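Local coordinates for RagB/SusD domain protein (Flavobacterium johnsoniae, PDB 5J90) that binds chitin as a SusD-like protein encoded in a polysaccharide utilization locus, probably serving chitin capture as a lipoprotein at the outer membrane, at residues Tyr102-Ala105 with Asn106-Gly110; Thr173-Asp177 with Ala178-Ser182; Asp270-Ser273 with Ile274-Tyr278; Ile377-Asn380 with Thr381-Ala384; Gly490-Asn494 with Gly495-Val499. All coordinates share one frame; numbering follows the deposited sequence. Where two conformers were deposited one is given.

In the fold
The five contacts are local ones, arranged in series along a largely helical chain. Contacts 1 and 2 sit at the C-terminal ends of helices 83-108 and 154-177, their nearest atoms about 8 Å apart, and both have side chains against helix 113-134. On the other side of the chain's centre from contact 1, about 47 Å away between centres, lies contact 3. It touches contact 4: Gly277 O meets Lys382 CB at 3.3 Å, and Ser273 OG meets Ala384 CB at 3.5 Å. Contact 5 stands apart, about 17 Å from contact 3 between nearest atoms. It alone of the five carries a bound 1,2-ethanediol and reaches the second subunit.

Contact 1 (Tyr102-Ala105 with Asn106-Gly110); sequences YDIA and NKSKG
Lys107 crosses Asp103, one helical turn earlier, at a slant, and can be followed from root to tip. Its CB rests 3.7 Å from the backbone O of Asp103, and CG comes closer to that Asp103 O, at 3.4 Å. CD slides past the same oxygen. The extended chain then brings CE over the carboxylate plane, 3.4 Å from Asp103 OD2, and NZ closes a salt bridge to Asp103 OD2 at 3.1 Å, arriving 39° out of the carboxylate plane; NZ also donates to His28 O. This i to i+4 pairing belongs to the last turns of helix 83-108, where Asp103 turns its CG anti to the backbone N (chi1 -166°) and thus meets the lysine. The other oxygen, OD1, accepts from a water that in turn accepts from Asn106 ND2. An alanine here would probably leave the Lys107 ammonium with His28 O but no carboxylate, and the water beside Asn106 ND2 without its Asp103 acceptor. The Asn106 amide stands steeply to the Tyr102 ring, planes 79° apart, with ND2 3.3 Å above the ring centre. Further on, Ser108 OG donates to Ile104 O at 2.7 Å, from above the carbonyl plane.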
loop_
_atom_site.group_PDB
_atom_site.type_symbol
_atom_site.label_atom_id
_atom_site.label_comp_id
_atom_site.label_asym_id
_atom_site.label_seq_id
_atom_site.Cartn_x
_atom_site.Cartn_y
_atom_site.Cartn_z
ATOM N N TYR A 102 21.691 0.563 21.690
ATOM C CA TYR A 102 22.933 0.305 20.974
ATOM C C TYR A 102 24.099 0.160 21.954
ATOM O O TYR A 102 24.877 -0.793 21.878
ATOM C CB TYR A 102 23.155 1.468 20.004
ATOM C CG TYR A 102 24.477 1.525 19.278
ATOM C CD1 TYR A 102 24.758 0.652 18.241
ATOM C CD2 TYR A 102 25.418 2.497 19.593
ATOM C CE1 TYR A 102 25.957 0.720 17.545
ATOM C CE2 TYR A 102 26.622 2.575 18.906
ATOM C CZ TYR A 102 26.880 1.685 17.884
ATOM O OH TYR A 102 28.074 1.751 17.195
ATOM N N ASP A 103 24.194 1.111 22.878
ATOM C CA ASP A 103 25.286 1.154 23.845
ATOM C C ASP A 103 25.232 -0.062 24.768
ATOM O O ASP A 103 26.242 -0.727 24.987
ATOM C CB ASP A 103 25.212 2.456 24.648
ATOM C CG ASP A 103 26.484 2.751 25.425
ATOM O OD1 ASP A 103 27.591 2.498 24.901
ATOM O OD2 ASP A 103 26.364 3.257 26.560
ATOM N N ILE A 104 24.047 -0.361 25.302
ATOM C CA ILE A 104 23.882 -1.541 26.149
ATOM C C ILE A 104 24.248 -2.817 25.389
ATOM O O ILE A 104 24.932 -3.691 25.927
ATOM C CB ILE A 104 22.449 -1.653 26.729
ATOM C CG1 ILE A 104 22.176 -0.513 27.710
ATOM C CG2 ILE A 104 22.251 -3.002 27.420
ATOM C CD1 ILE A 104 20.712 -0.321 28.020
ATOM N N ALA A 105 23.813 -2.927 24.138
ATOM C CA ALA A 105 24.123 -4.117 23.354
ATOM C C ALA A 105 25.631 -4.266 23.185
ATOM O O ALA A 105 26.176 -5.363 23.340
ATOM C CB ALA A 105 23.430 -4.061 21.996
ATOM N N ASN A 106 26.303 -3.159 22.879
ATOM C CA ASN A 106 27.752 -3.200 22.687
ATOM C C ASN A 106 28.483 -3.699 23.931
ATOM O O ASN A 106 29.453 -4.449 23.832
ATOM C CB ASN A 106 28.293 -1.831 22.273
ATOM C CG ASN A 106 27.804 -1.402 20.907
ATOM O OD1 ASN A 106 27.447 -2.236 20.077
ATOM N ND2 ASN A 106 27.781 -0.097 20.669
ATOM N N LYS A 107 28.003 -3.295 25.098
ATOM C CA LYS A 107 28.655 -3.646 26.356
ATOM C C LYS A 107 28.252 -5.024 26.866
ATOM O O LYS A 107 29.003 -5.660 27.611
ATOM C CB LYS A 107 28.324 -2.611 27.432
ATOM C CG LYS A 107 28.825 -1.199 27.163
ATOM C CD LYS A 107 28.259 -0.246 28.206
ATOM C CE LYS A 107 28.683 1.191 27.972
ATOM N NZ LYS A 107 28.024 2.116 28.944
ATOM N N SER A 108 27.069 -5.491 26.479
ATOM C CA SER A 108 26.499 -6.670 27.127
ATOM C C SER A 108 26.351 -7.902 26.240
ATOM O O SER A 108 26.346 -9.026 26.743
ATOM C CB SER A 108 25.151 -6.334 27.771
ATOM O OG SER A 108 24.147 -6.143 26.791
ATOM N N LYS A 109 26.219 -7.710 24.932
ATOM C CA LYS A 109 26.008 -8.852 24.045
ATOM C C LYS A 109 27.185 -9.829 24.109
ATOM O O LYS A 109 28.334 -9.446 23.887
ATOM C CB LYS A 109 25.741 -8.392 22.605
ATOM C CG LYS A 109 25.372 -9.524 21.647
ATOM C CD LYS A 109 25.037 -8.981 20.270
ATOM C CE LYS A 109 24.655 -10.089 19.308
ATOM N NZ LYS A 109 25.773 -11.050 19.131
ATOM N N GLY A 110 26.884 -11.086 24.430
ATOM C CA GLY A 110 27.903 -12.118 24.543
ATOM C C GLY A 110 28.670 -12.093 25.853
ATOM O O GLY A 110 29.631 -12.846 26.031
HETATM O O HOH W 1 28.704 1.944 22.642
#

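Contact 2 (Thr173-Asp177 with Ala178-Ser182); sequences TKRID and AGEAS
Arg175 and Glu180 clasp each other just where helix 154-177 ends in a Schellman motif. Gly179 is the first residue to leave helical angles, and its positive phi lets the chain depart while still bonded to the last turn. Two backbone bonds close the motif: Glu180 N donates to Arg175 O at 3.0 Å, and the inner one runs from Gly179 N to Ile176 O, also 3.0 Å. The turn of the chain brings Glu180 round beside Arg175, so the two long side chains lie side by side and point the same way. Glu180 is extended, with CG anti to the backbone N (chi1 -178°), and Arg175 is extended from CG to NE. The Arg175 methylenes pass beside the Glu180 carboxylate, with Arg175 CD 3.4 Å from Glu180 OE2. At the ends the flat groups stand almost perpendicular, 88° apart: the carboxylate presents one oxygen to the edge of the guanidinium, near its plane, instead of lying flat beside it. The pairing is therefore single-pronged. NE makes a salt bridge with Glu171 OE2, a second acid that probably limits how the guanidinium can turn. Nearby, Asp177 makes a salt bridge with Lys233, while Ile176 packs on helix 196-213. The clasp itself is one short salt bridge, Arg175 NH1 to Glu180 OE2 at 2.6 Å, made on the syn lone pair of that oxygen.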
loop_
_atom_site.group_PDB
_atom_site.type_symbol
_atom_site.label_atom_id
_atom_site.label_comp_id
_atom_site.label_asym_id
_atom_site.label_seq_id
_atom_site.Cartn_x
_atom_site.Cartn_y
_atom_site.Cartn_z
ATOM N N THR A 173 14.035 -16.971 28.943
ATOM C CA THR A 173 13.357 -18.226 29.252
ATOM C C THR A 173 14.373 -19.276 29.703
ATOM O O THR A 173 14.109 -20.038 30.636
ATOM C CB THR A 173 12.528 -18.736 28.063
ATOM O OG1 THR A 173 11.478 -17.797 27.792
ATOM C CG2 THR A 173 11.914 -20.086 28.389
ATOM N N LYS A 174 15.536 -19.294 29.062
ATOM C CA LYS A 174 16.629 -20.180 29.470
ATOM C C LYS A 174 16.998 -19.955 30.941
ATOM O O LYS A 174 17.123 -20.908 31.724
ATOM C CB LYS A 174 17.847 -19.943 28.574
ATOM C CG LYS A 174 19.087 -20.724 28.959
ATOM C CD LYS A 174 20.234 -20.408 28.011
ATOM C CE LYS A 174 20.728 -18.983 28.198
ATOM N NZ LYS A 174 21.868 -18.667 27.285
ATOM N N ARG A 175 17.148 -18.692 31.326
ATOM C CA ARG A 175 17.519 -18.358 32.697
ATOM C C ARG A 175 16.414 -18.685 33.693
ATOM O O ARG A 175 16.687 -19.156 34.799
ATOM C CB ARG A 175 17.939 -16.890 32.783
ATOM C CG ARG A 175 19.215 -16.629 32.006
ATOM C CD ARG A 175 19.554 -15.155 31.910
ATOM N NE ARG A 175 20.712 -14.960 31.049
ATOM C CZ ARG A 175 21.947 -14.729 31.482
ATOM N NH1 ARG A 175 22.195 -14.624 32.783
ATOM N NH2 ARG A 175 22.928 -14.583 30.603
ATOM N N ILE A 176 15.165 -18.451 33.306
ATOM C CA ILE A 176 14.041 -18.803 34.156
ATOM C C ILE A 176 13.988 -20.311 34.381
ATOM O O ILE A 176 13.811 -20.773 35.515
ATOM C CB ILE A 176 12.706 -18.325 33.554
ATOM C CG1 ILE A 176 12.696 -16.800 33.449
ATOM C CG2 ILE A 176 11.521 -18.825 34.386
ATOM C CD1 ILE A 176 11.688 -16.265 32.454
ATOM N N ASP A 177 14.157 -21.074 33.302
ATOM C CA ASP A 177 14.100 -22.536 33.368
ATOM C C ASP A 177 15.192 -23.077 34.287
ATOM O O ASP A 177 15.013 -24.110 34.942
ATOM C CB ASP A 177 14.246 -23.151 31.974
ATOM C CG ASP A 177 13.003 -22.977 31.116
ATOM O OD1 ASP A 177 11.939 -22.600 31.651
ATOM O OD2 ASP A 177 13.095 -23.247 29.898
ATOM N N ALA A 178 16.319 -22.375 34.329
ATOM C CA ALA A 178 17.466 -22.786 35.139
ATOM C C ALA A 178 17.371 -22.302 36.586
ATOM O O ALA A 178 18.223 -22.634 37.410
ATOM C CB ALA A 178 18.763 -22.307 34.502
ATOM N N GLY A 179 16.339 -21.522 36.894
ATOM C CA GLY A 179 16.139 -21.017 38.243
ATOM C C GLY A 179 17.135 -19.944 38.637
ATOM O O GLY A 179 17.383 -19.718 39.823
ATOM N N GLU A 180 17.697 -19.268 37.641
ATOM C CA GLU A 180 18.684 -18.224 37.880
ATOM C C GLU A 180 18.026 -16.967 38.441
ATOM O O GLU A 180 17.123 -16.403 37.824
ATOM C CB GLU A 180 19.414 -17.897 36.577
ATOM C CG GLU A 180 20.505 -16.863 36.715
ATOM C CD GLU A 180 21.153 -16.539 35.386
ATOM O OE1 GLU A 180 21.721 -17.458 34.759
ATOM O OE2 GLU A 180 21.086 -15.367 34.964
ATOM N N ALA A 181 18.476 -16.526 39.611
ATOM C CA ALA A 181 17.910 -15.337 40.241
ATOM C C ALA A 181 18.133 -14.087 39.396
ATOM O O ALA A 181 19.190 -13.920 38.789
ATOM C CB ALA A 181 18.481 -15.142 41.642
ATOM N N SER A 182 17.132 -13.210 39.370
ATOM C CA SER A 182 17.231 -11.964 38.614
ATOM C C SER A 182 18.299 -11.029 39.165
ATOM O O SER A 182 18.494 -10.934 40.378
ATOM C CB SER A 182 15.895 -11.223 38.599
ATOM O OG SER A 182 16.043 -9.962 37.956
#

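Contact 3 (Asp270-Ser273 with Ile274-Tyr278); sequences DMES and IMKGY
Helix 269-277, a short and mostly buried helix whose final part widens into a pi-type turn at 274-276, carries two i to i+4 side-chain pairs on neighbouring faces. One is charged, Glu272 with Lys276; the other is sulfur on sulfur, Met271 with Met275. Backbone bonds such as Ile274 N to Asp270 O, at 2.9 Å, hold the register that makes both possible. Glu272 and Lys276 run side by side in the same direction. Lys276 CD packs on Glu272 CG at 3.5 Å, and beyond it Lys276 NZ reaches Glu272 OE2 at 3.2 Å in a salt bridge. The ammonium comes down from above the carboxylate plane, 65° out of it. The Glu272 carboxylate also has other partners: OE1 accepts from Gly299 N, and OE2 pairs with Lys298 as well. A leucine in place of Lys276 would probably leave Glu272 OE2 without one of its two lysine partners, with Lys298 alone to balance it. The methionines run side by side too, Met271 SD lying 3.4 Å from Met275 SD. Met271 bends at chi2 (-76°), which lays its sulfur across to Met275, and the pair faces Trp425 and Ile426 of helix 413-428. With two lysines near it, the buried Glu272 carboxylate is likely to stay ionised, its negative charge probably balanced by Lys276 and Lys298.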
loop_
_atom_site.group_PDB
_atom_site.type_symbol
_atom_site.label_atom_id
_atom_site.label_comp_id
_atom_site.label_asym_id
_atom_site.label_seq_id
_atom_site.Cartn_x
_atom_site.Cartn_y
_atom_site.Cartn_z
ATOM N N ASP A 270 -14.765 12.932 20.262
ATOM C CA ASP A 270 -14.977 11.495 20.059
ATOM C C ASP A 270 -15.161 10.761 21.386
ATOM O O ASP A 270 -16.019 9.879 21.505
ATOM C CB ASP A 270 -13.815 10.861 19.282
ATOM C CG ASP A 270 -13.777 11.280 17.827
ATOM O OD1 ASP A 270 -14.773 11.063 17.102
ATOM O OD2 ASP A 270 -12.737 11.823 17.410
ATOM N N MET A 271 -14.344 11.109 22.378
ATOM C CA MET A 271 -14.481 10.500 23.691
ATOM C C MET A 271 -15.837 10.844 24.315
ATOM O O MET A 271 -16.468 9.980 24.918
ATOM C CB MET A 271 -13.323 10.902 24.607
ATOM C CG MET A 271 -12.112 9.991 24.488
ATOM S SD MET A 271 -12.455 8.457 25.351
ATOM C CE MET A 271 -11.056 7.459 24.840
ATOM N N GLU A 272 -16.289 12.082 24.147
ATOM C CA GLU A 272 -17.608 12.433 24.673
ATOM C C GLU A 272 -18.688 11.597 23.989
ATOM O O GLU A 272 -19.513 10.978 24.645
ATOM C CB GLU A 272 -17.915 13.923 24.504
ATOM C CG GLU A 272 -19.252 14.279 25.147
ATOM C CD GLU A 272 -19.733 15.699 24.876
ATOM O OE1 GLU A 272 -18.909 16.629 24.751
ATOM O OE2 GLU A 272 -20.970 15.884 24.815
ATOM N N SER A 273 -18.666 11.554 22.662
ATOM C CA SER A 273 -19.674 10.815 21.911
ATOM C C SER A 273 -19.732 9.342 22.306
ATOM O O SER A 273 -20.806 8.790 22.589
ATOM C CB SER A 273 -19.405 10.943 20.406
ATOM O OG SER A 273 -20.316 10.144 19.673
ATOM N N ILE A 274 -18.575 8.697 22.327
ATOM C CA ILE A 274 -18.519 7.266 22.580
ATOM C C ILE A 274 -18.766 6.918 24.048
ATOM O O ILE A 274 -19.587 6.056 24.353
ATOM C CB ILE A 274 -17.194 6.677 22.054
ATOM C CG1 ILE A 274 -17.179 6.778 20.524
ATOM C CG2 ILE A 274 -17.022 5.236 22.512
ATOM C CD1 ILE A 274 -15.861 6.360 19.867
ATOM N N MET A 275 -18.066 7.583 24.960
ATOM C CA MET A 275 -18.198 7.225 26.370
ATOM C C MET A 275 -19.534 7.673 26.987
ATOM O O MET A 275 -20.115 6.940 27.791
ATOM C CB MET A 275 -16.974 7.675 27.184
ATOM C CG MET A 275 -15.684 6.971 26.719
ATOM S SD MET A 275 -14.281 7.102 27.848
ATOM C CE MET A 275 -14.815 5.996 29.153
ATOM N N LYS A 276 -20.034 8.843 26.596
ATOM C CA LYS A 276 -21.373 9.255 27.036
ATOM C C LYS A 276 -22.445 8.348 26.445
ATOM O O LYS A 276 -23.406 7.987 27.125
ATOM C CB LYS A 276 -21.673 10.696 26.637
ATOM C CG LYS A 276 -21.160 11.753 27.583
ATOM C CD LYS A 276 -21.829 13.075 27.233
ATOM C CE LYS A 276 -21.656 14.124 28.309
ATOM N NZ LYS A 276 -22.075 15.459 27.791
ATOM N N GLY A 277 -22.296 7.987 25.173
ATOM C CA GLY A 277 -23.273 7.128 24.520
ATOM C C GLY A 277 -23.455 5.826 25.272
ATOM O O GLY A 277 -24.577 5.348 25.472
ATOM N N TYR A 278 -22.339 5.247 25.702
ATOM C CA TYR A 278 -22.357 3.993 26.441
ATOM C C TYR A 278 -22.590 4.178 27.941
ATOM O O TYR A 278 -22.666 3.196 28.668
ATOM C CB TYR A 278 -21.030 3.250 26.260
ATOM C CG TYR A 278 -20.799 2.591 24.910
ATOM C CD1 TYR A 278 -21.855 2.202 24.087
ATOM C CD2 TYR A 278 -19.504 2.328 24.475
ATOM C CE1 TYR A 278 -21.620 1.578 22.860
ATOM C CE2 TYR A 278 -19.262 1.710 23.261
ATOM C CZ TYR A 278 -20.316 1.337 22.455
ATOM O OH TYR A 278 -20.051 0.711 21.249
#

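Contact 4 (Ile377-Asn380 with Thr381-Ala384); sequences IADN and TKTA
Asp379 uses its two carboxylate oxygens for two different jobs, one toward the backbone and one toward a charge. The backbone bonds come first. Asp379 OD1 accepts from Thr381 N at 2.8 Å and from Lys382 N, likewise 2.8 Å, and both bonds are fairly straight, at 160° and 164°. They approach differently: Lys382 N lies on the syn side, close to the carboxylate plane, whereas Thr381 N arrives from above that plane. The Asp379 carboxylate can do this because its CG stands anti to the backbone N (chi1 -173°), bringing OD1 to the following amides.

The ionic partner is Lys382. Its side chain crosses Asp379 at about a right angle, bends at chi4, and sets NZ 2.9 Å from Asp379 OD2, again above the carboxylate plane. The aliphatic part lies against the acid, with Lys382 CG 3.6 Å from Asp379 OD1. Between them the three contacts probably hold the carboxylate against rotation.

Water supplies a third kind. One molecule sits 2.7 Å from Lys382 O and 3.0 Å from Asp379 OD1, though it has more acceptors nearby than protons to give. Asn380 OD1 bonds to Thr404 OG1, and the Asp379 backbone pairs with Ala406. The bond from Thr381 N to Asp379 OD1 defines an Asx turn, and Lys382 N adds a second bond to the same oxygen, as the chain leaves helix 373-378.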
loop_
_atom_site.group_PDB
_atom_site.type_symbol
_atom_site.label_atom_id
_atom_site.label_comp_id
_atom_site.label_asym_id
_atom_site.label_seq_id
_atom_site.Cartn_x
_atom_site.Cartn_y
_atom_site.Cartn_z
ATOM N N ILE A 377 -21.536 -5.022 29.406
ATOM C CA ILE A 377 -21.223 -6.043 28.418
ATOM C C ILE A 377 -22.477 -6.604 27.742
ATOM O O ILE A 377 -22.456 -6.940 26.557
ATOM C CB ILE A 377 -20.412 -7.171 29.078
ATOM C CG1 ILE A 377 -18.977 -6.697 29.343
ATOM C CG2 ILE A 377 -20.428 -8.432 28.233
ATOM C CD1 ILE A 377 -18.198 -7.605 30.265
ATOM N N ALA A 378 -23.581 -6.675 28.485
ATOM C CA ALA A 378 -24.809 -7.249 27.940
ATOM C C ALA A 378 -25.704 -6.242 27.212
ATOM O O ALA A 378 -26.695 -6.628 26.592
ATOM C CB ALA A 378 -25.596 -7.953 29.047
ATOM N N ASP A 379 -25.356 -4.959 27.267
ATOM C CA ASP A 379 -26.219 -3.921 26.709
ATOM C C ASP A 379 -26.182 -3.882 25.182
ATOM O O ASP A 379 -25.132 -3.637 24.584
ATOM C CB ASP A 379 -25.861 -2.552 27.287
ATOM C CG ASP A 379 -26.843 -1.477 26.869
ATOM O OD1 ASP A 379 -26.886 -1.143 25.669
ATOM O OD2 ASP A 379 -27.579 -0.966 27.744
ATOM N N ASN A 380 -27.336 -4.105 24.555
ATOM C CA ASN A 380 -27.443 -4.096 23.098
ATOM C C ASN A 380 -28.303 -2.937 22.598
ATOM O O ASN A 380 -28.980 -3.045 21.568
ATOM C CB ASN A 380 -27.998 -5.435 22.596
ATOM C CG ASN A 380 -27.814 -5.625 21.097
ATOM O OD1 ASN A 380 -26.840 -5.147 20.507
ATOM N ND2 ASN A 380 -28.757 -6.323 20.470
ATOM N N THR A 381 -28.260 -1.819 23.318
ATOM C CA THR A 381 -29.067 -0.661 22.963
ATOM C C THR A 381 -28.240 0.615 22.842
ATOM O O THR A 381 -28.340 1.324 21.843
ATOM C CB THR A 381 -30.210 -0.439 23.982
ATOM O OG1 THR A 381 -31.085 -1.575 23.960
ATOM C CG2 THR A 381 -31.000 0.809 23.635
ATOM N N LYS A 382 -27.430 0.902 23.858
ATOM C CA LYS A 382 -26.665 2.147 23.884
ATOM C C LYS A 382 -25.630 2.208 22.760
ATOM O O LYS A 382 -24.940 1.230 22.476
ATOM C CB LYS A 382 -25.985 2.347 25.238
ATOM C CG LYS A 382 -26.951 2.415 26.426
ATOM C CD LYS A 382 -26.231 2.896 27.675
ATOM C CE LYS A 382 -27.124 2.838 28.908
ATOM N NZ LYS A 382 -27.334 1.437 29.359
ATOM N N THR A 383 -25.559 3.373 22.130
ATOM C CA THR A 383 -24.611 3.621 21.043
ATOM C C THR A 383 -24.094 5.046 21.158
ATOM O O THR A 383 -24.513 5.797 22.036
ATOM C CB THR A 383 -25.232 3.416 19.638
ATOM O OG1 THR A 383 -26.466 4.144 19.539
ATOM C CG2 THR A 383 -25.482 1.936 19.357
ATOM N N ALA A 384 -23.169 5.421 20.276
ATOM C CA ALA A 384 -22.535 6.737 20.358
ATOM C C ALA A 384 -23.553 7.876 20.345
ATOM O O ALA A 384 -24.563 7.807 19.643
ATOM C CB ALA A 384 -21.511 6.914 19.223
HETATM O O HOH W 2 -24.223 -0.746 24.238
#

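Contact 5 (Gly490-Asn494 with Gly495-Val499); sequences GGPDN and GGTRV. With EDO (1,2-ethanediol), chain E.
The Asn494 amide turns its OD1 to Gly496 N, 3.0 Å away, the donor tilted 26° from the carbonyl plane. For this Asn494 holds CG between its backbone N and carbonyl carbon, chi1 64°, which folds the amide back over the chain that follows. The second flat group, the Arg498 guanidinium, takes a bound 1,2-ethanediol at its edge, near its plane, NH2 lying 2.9 Å from O2 of that molecule; the diol probably comes from the crystallisation liquor. The same NH2 donates to Gly490 O of the second subunit, and NH1 to Asp502 O. Across the loop, Thr497 OG1 gives its proton to Pro492 O at 2.7 Å, in the carbonyl plane and on a lone pair, with its methyl, CG2, 3.8 Å from that same Pro492 O. That oxygen also receives a weak bond from Asn494 N at 2.9 Å, the closure of an inverse gamma turn centred on Asp493. Outside, Arg467 makes a salt bridge with Asp493 and donates to Asn494 O. Together these bonds describe a glycine-rich loop built from an Asx turn on a type I beta turn, Asn494 to Thr497, placed at the interface of the two subunits.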
loop_
_atom_site.group_PDB
_atom_site.type_symbol
_atom_site.label_atom_id
_atom_site.label_comp_id
_atom_site.label_asym_id
_atom_site.label_seq_id
_atom_site.Cartn_x
_atom_site.Cartn_y
_atom_site.Cartn_z
ATOM N N GLY A 490 8.523 4.841 -1.019
ATOM C CA GLY A 490 7.813 4.520 -2.255
ATOM C C GLY A 490 6.910 5.598 -2.823
ATOM O O GLY A 490 6.202 5.364 -3.809
ATOM N N GLY A 491 6.920 6.780 -2.210
ATOM C CA GLY A 491 6.063 7.866 -2.642
ATOM C C GLY A 491 6.456 9.148 -1.946
ATOM O O GLY A 491 7.466 9.182 -1.247
ATOM N N PRO A 492 5.664 10.208 -2.129
ATOM C CA PRO A 492 5.986 11.528 -1.570
ATOM C C PRO A 492 6.134 11.527 -0.049
ATOM O O PRO A 492 5.369 10.884 0.674
ATOM C CB PRO A 492 4.793 12.393 -2.000
ATOM C CG PRO A 492 4.299 11.731 -3.257
ATOM C CD PRO A 492 4.487 10.253 -3.016
ATOM N N ASP A 493 7.117 12.274 0.431
ATOM C CA ASP A 493 7.400 12.343 1.861
ATOM C C ASP A 493 6.483 13.370 2.518
ATOM O O ASP A 493 6.892 14.494 2.832
ATOM C CB ASP A 493 8.874 12.701 2.068
ATOM C CG ASP A 493 9.264 12.834 3.537
ATOM O OD1 ASP A 493 8.601 12.254 4.429
ATOM O OD2 ASP A 493 10.268 13.535 3.794
ATOM N N ASN A 494 5.223 12.984 2.694
ATOM C CA ASN A 494 4.245 13.822 3.374
ATOM C C ASN A 494 3.320 12.943 4.214
ATOM O O ASN A 494 3.491 11.728 4.259
ATOM C CB ASN A 494 3.473 14.710 2.384
ATOM C CG ASN A 494 2.641 13.922 1.399
ATOM O OD1 ASN A 494 1.990 12.943 1.748
ATOM N ND2 ASN A 494 2.650 14.361 0.147
ATOM N N GLY A 495 2.335 13.555 4.861
ATOM C CA GLY A 495 1.516 12.850 5.830
ATOM C C GLY A 495 0.415 11.982 5.257
ATOM O O GLY A 495 -0.234 11.248 6.012
ATOM N N GLY A 496 0.182 12.045 3.947
ATOM C CA GLY A 496 -0.848 11.235 3.324
ATOM C C GLY A 496 -0.356 9.915 2.762
ATOM O O GLY A 496 -1.154 9.038 2.447
ATOM N N THR A 497 0.960 9.766 2.621
ATOM C CA THR A 497 1.520 8.545 2.057
ATOM C C THR A 497 1.480 7.420 3.084
ATOM O O THR A 497 1.891 7.595 4.221
ATOM C CB THR A 497 2.962 8.780 1.581
ATOM O OG1 THR A 497 2.938 9.751 0.525
ATOM C CG2 THR A 497 3.603 7.498 1.061
ATOM N N ARG A 498 0.980 6.261 2.675
ATOM C CA ARG A 498 0.814 5.135 3.600
ATOM C C ARG A 498 2.103 4.370 3.846
ATOM O O ARG A 498 2.827 4.028 2.901
ATOM C CB ARG A 498 -0.259 4.179 3.069
ATOM C CG ARG A 498 -1.657 4.731 3.218
ATOM C CD ARG A 498 -2.672 3.989 2.337
ATOM N NE ARG A 498 -4.005 4.520 2.599
ATOM C CZ ARG A 498 -4.845 4.034 3.506
ATOM N NH1 ARG A 498 -4.512 2.965 4.216
ATOM N NH2 ARG A 498 -6.029 4.621 3.689
ATOM N N VAL A 499 2.400 4.114 5.117
ATOM C CA VAL A 499 3.517 3.236 5.470
ATOM C C VAL A 499 3.189 1.800 5.051
ATOM O O VAL A 499 2.027 1.466 4.773
ATOM C CB VAL A 499 3.896 3.293 6.975
ATOM C CG1 VAL A 499 4.189 4.731 7.394
ATOM C CG2 VAL A 499 2.803 2.683 7.862
HETATM C C1 EDO E . -9.022 0.901 4.022
HETATM O O1 EDO E . -10.089 1.855 3.852
HETATM C C2 EDO E . -7.676 1.610 4.064
HETATM O O2 EDO E . -7.639 2.654 5.052
#